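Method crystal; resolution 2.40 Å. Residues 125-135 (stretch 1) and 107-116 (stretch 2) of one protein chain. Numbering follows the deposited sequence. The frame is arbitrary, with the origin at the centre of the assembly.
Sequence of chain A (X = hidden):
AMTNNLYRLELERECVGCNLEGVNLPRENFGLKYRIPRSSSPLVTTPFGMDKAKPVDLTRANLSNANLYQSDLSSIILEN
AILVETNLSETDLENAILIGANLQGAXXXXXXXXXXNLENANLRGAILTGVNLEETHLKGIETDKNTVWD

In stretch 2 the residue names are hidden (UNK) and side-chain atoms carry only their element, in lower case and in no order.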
# COMPACT_ATOMS: atom_id res chain seq x y z
N GLY A 125 4.06 -7.64 -14.98
CA GLY A 125 3.43 -6.52 -15.66
C GLY A 125 3.35 -5.26 -14.84
O GLY A 125 2.89 -4.22 -15.33
N ALA A 126 3.80 -5.32 -13.59
CA ALA A 126 3.76 -4.15 -12.71
C ALA A 126 4.77 -3.11 -13.16
O ALA A 126 5.81 -3.46 -13.71
CB ALA A 126 4.05 -4.56 -11.29
N ILE A 127 4.48 -1.83 -12.94
CA ILE A 127 5.44 -0.81 -13.34
C ILE A 127 6.10 -0.20 -12.09
O ILE A 127 5.43 0.37 -11.23
CB ILE A 127 4.77 0.28 -14.28
CG1 ILE A 127 4.69 1.64 -13.60
CG2 ILE A 127 3.40 -0.19 -14.76
CD1 ILE A 127 5.91 2.48 -13.84
N LEU A 128 7.43 -0.35 -11.98
CA LEU A 128 8.14 0.18 -10.81
C LEU A 128 9.14 1.30 -11.09
O LEU A 128 10.11 1.49 -10.36
CB LEU A 128 8.84 -0.96 -10.05
CG LEU A 128 7.91 -2.06 -9.54
CD1 LEU A 128 7.82 -3.15 -10.60
CD2 LEU A 128 8.43 -2.66 -8.25
N THR A 129 8.86 2.08 -12.13
CA THR A 129 9.70 3.20 -12.53
C THR A 129 9.86 4.25 -11.42
O THR A 129 8.88 4.66 -10.80
CB THR A 129 9.09 3.91 -13.74
OG1 THR A 129 8.84 2.94 -14.77
CG2 THR A 129 10.04 4.96 -14.27
N GLY A 130 11.09 4.68 -11.19
CA GLY A 130 11.37 5.69 -10.18
C GLY A 130 11.13 5.25 -8.74
O GLY A 130 11.10 6.09 -7.84
N VAL A 131 10.97 3.96 -8.51
CA VAL A 131 10.73 3.45 -7.17
C VAL A 131 11.98 3.42 -6.29
O VAL A 131 13.08 3.09 -6.75
CB VAL A 131 10.15 2.03 -7.21
CG1 VAL A 131 10.15 1.43 -5.82
CG2 VAL A 131 8.73 2.07 -7.76
N ASN A 132 11.82 3.79 -5.02
CA ASN A 132 12.93 3.76 -4.07
C ASN A 132 12.99 2.35 -3.48
O ASN A 132 12.16 1.97 -2.66
CB ASN A 132 12.71 4.80 -2.96
CG ASN A 132 13.78 4.74 -1.86
OD1 ASN A 132 14.87 4.21 -2.08
ND2 ASN A 132 13.46 5.29 -0.70
N LEU A 133 13.99 1.57 -3.91
CA LEU A 133 14.16 0.19 -3.45
C LEU A 133 15.27 0.05 -2.41
O LEU A 133 15.95 -0.98 -2.35
CB LEU A 133 14.48 -0.71 -4.65
CG LEU A 133 13.40 -0.79 -5.74
CD1 LEU A 133 13.93 -1.54 -6.95
CD2 LEU A 133 12.17 -1.48 -5.17
N GLU A 134 15.44 1.08 -1.59
CA GLU A 134 16.48 1.07 -0.56
C GLU A 134 16.09 0.15 0.59
O GLU A 134 15.16 0.44 1.33
CB GLU A 134 16.73 2.48 -0.03
CG GLU A 134 17.98 2.57 0.83
CD GLU A 134 18.17 3.94 1.48
OE1 GLU A 134 18.05 4.97 0.77
OE2 GLU A 134 18.44 3.98 2.70
N GLU A 135 16.82 -0.95 0.73
CA GLU A 135 16.56 -1.92 1.78
C GLU A 135 15.20 -2.59 1.59
O GLU A 135 14.53 -2.95 2.56
CB GLU A 135 16.62 -1.25 3.15
CG GLU A 135 17.98 -0.68 3.50
CD GLU A 135 17.94 0.18 4.75
OE1 GLU A 135 17.25 1.23 4.72
OE2 GLU A 135 18.59 -0.19 5.75
N UNK A 107 0.45 -0.26 -10.72
CA UNK A 107 1.25 0.91 -11.03
C UNK A 107 1.87 1.44 -9.74
O UNK A 107 1.16 1.93 -8.86
o UNK A 107 2.32 3.30 -12.12
c UNK A 107 0.38 1.97 -11.70
n UNK A 107 0.37 4.38 -11.86
c UNK A 107 1.11 3.28 -11.90
N UNK A 108 3.20 1.31 -9.60
CA UNK A 108 3.89 1.81 -8.40
C UNK A 108 4.86 2.94 -8.72
O UNK A 108 5.79 3.19 -7.96
c UNK A 108 4.60 -1.18 -6.00
c UNK A 108 3.86 -0.50 -7.14
c UNK A 108 4.66 0.69 -7.68
c UNK A 108 3.65 -1.49 -8.27
N UNK A 109 4.64 3.62 -9.84
CA UNK A 109 5.53 4.70 -10.24
C UNK A 109 5.84 5.74 -9.16
O UNK A 109 4.94 6.28 -8.52
o UNK A 109 6.60 6.82 -14.31
c UNK A 109 5.89 6.46 -12.06
o UNK A 109 4.44 6.95 -13.90
c UNK A 109 4.98 5.38 -11.50
c UNK A 109 5.62 6.76 -13.53
N UNK A 110 7.13 5.99 -8.97
CA UNK A 110 7.61 6.96 -7.99
C UNK A 110 7.16 6.67 -6.57
O UNK A 110 7.15 7.56 -5.72
n UNK A 110 6.97 9.42 -10.54
o UNK A 110 8.94 8.51 -9.98
c UNK A 110 7.18 8.36 -8.39
c UNK A 110 7.77 8.77 -9.71
N UNK A 111 6.79 5.42 -6.32
CA UNK A 111 6.36 5.02 -5.00
C UNK A 111 7.61 4.84 -4.14
O UNK A 111 8.69 4.58 -4.65
c UNK A 111 5.59 3.71 -5.09
N UNK A 112 7.46 4.99 -2.83
CA UNK A 112 8.60 4.79 -1.94
C UNK A 112 8.42 3.41 -1.26
O UNK A 112 7.44 3.19 -0.55
n UNK A 112 9.49 6.26 1.36
c UNK A 112 9.69 5.66 0.20
o UNK A 112 10.67 4.93 -0.01
c UNK A 112 8.66 5.92 -0.90
N UNK A 113 9.34 2.49 -1.52
CA UNK A 113 9.26 1.13 -0.95
C UNK A 113 10.42 0.81 -0.01
O UNK A 113 10.79 -0.35 0.15
c UNK A 113 7.90 -0.31 -2.71
c UNK A 113 9.23 0.08 -2.06
c UNK A 113 7.18 0.93 -3.19
c UNK A 113 8.15 -1.28 -3.87
N UNK A 114 10.97 1.85 0.61
CA UNK A 114 12.09 1.67 1.52
C UNK A 114 11.72 0.79 2.71
O UNK A 114 10.72 1.02 3.38
c UNK A 114 14.41 4.29 3.22
o UNK A 114 13.80 4.94 4.06
c UNK A 114 13.91 2.93 2.77
n UNK A 114 15.52 4.74 2.64
c UNK A 114 12.59 3.02 2.03
N UNK A 115 12.55 -0.22 2.94
CA UNK A 115 12.32 -1.13 4.04
C UNK A 115 11.08 -1.98 3.87
O UNK A 115 10.71 -2.70 4.79
N UNK A 116 10.42 -1.90 2.72
CA UNK A 116 9.21 -2.69 2.51
C UNK A 116 9.55 -4.15 2.23
O UNK A 116 10.61 -4.45 1.67
c UNK A 116 8.40 -2.12 1.35
O HOH W 1 7.11 4.37 -16.43
O HOH W 2 11.21 8.99 -7.68

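Position 107 carries two carbons, the second bearing one oxygen and one nitrogen, with the oxygen 3.3 Å from Ile127 CG1: Asn107. Its CA-to-CB bond points away from stretch 1, yet its end comes nearer. OD1 accepts a hydrogen bond from the backbone N of position 109 at 3.3 Å, so the amide braces its own chain.

Position 108 has four carbons forked at the second; one branch end lies 4.3 Å from Ala126 CB, and CB lies 4.3 Å from Val131 CG2. This is Leu108. Its backbone N donates to Ile127 O at 2.9 Å, and its O closes a type II turn by accepting from the N of position 111 at 2.9 Å.

Position 109 shows three carbons, the third with two oxygens, and CB packs 3.8 Å from Ile127 CD1: Glu109. A water bridges OE2 to Thr129 OG1.

Position 110 has two carbons, the second carrying one nitrogen and one oxygen, the oxygen 3.7 Å from Gly130 CA: Asn110. Its phi is positive, as at Gly130 opposite, where an ideal CB would clash with Asn110 OD1. A water donates to both that OD1 and Gly130 O, and Asn110 N donates to Thr129 O at 2.9 Å.

Position 111 has a single side-chain carbon, CB, 4.4 Å from Val131 CG2: Ala111. Its O accepts from Asn132 N at 3.2 Å.

Position 112 repeats the two-carbon amide pattern, its oxygen accepting from Asn132 ND2 at 2.9 Å: Asn112. OD1 also accepts from the N of position 114 at 3.2 Å, tying a cross-chain bond to a local brace.

Position 113 has four carbons forked at the second; one branch end meets Val131 CG1 at 3.9 Å and Leu133 CD2 at 4.2 Å: Leu113. Its N donates to Asn132 O at 3.1 Å.

Position 114 has three carbons, the last with one oxygen and one nitrogen, the nitrogen 3.0 Å from Glu134 CD: Gln114.

Position 115 has no side-chain atoms and a positive phi: Gly115. Its N donates to Glu134 O at 3.1 Å, and its CA makes a CA-H...O contact with Glu135 O at 3.2 Å.

Position 116 has one carbon, set back from stretch 1: Ala116. Its N closes the second turn on Leu113 O at 3.0 Å.

The rules are legible. Backbone hydrogen bonds fix the register, with single bridges at Ile127–Asn107 and Asn132–Asn112. Leucines, alanine and valine supply apolar packing, while the side-chain oxygens of Asn107, Asn112 and Asn132 brace their own backbones, and that of Asn112 also accepts from Asn132 ND2; Asn110 instead meets Gly130 through a water.

Stretch 2, residues 107-116: NLENANLQGA
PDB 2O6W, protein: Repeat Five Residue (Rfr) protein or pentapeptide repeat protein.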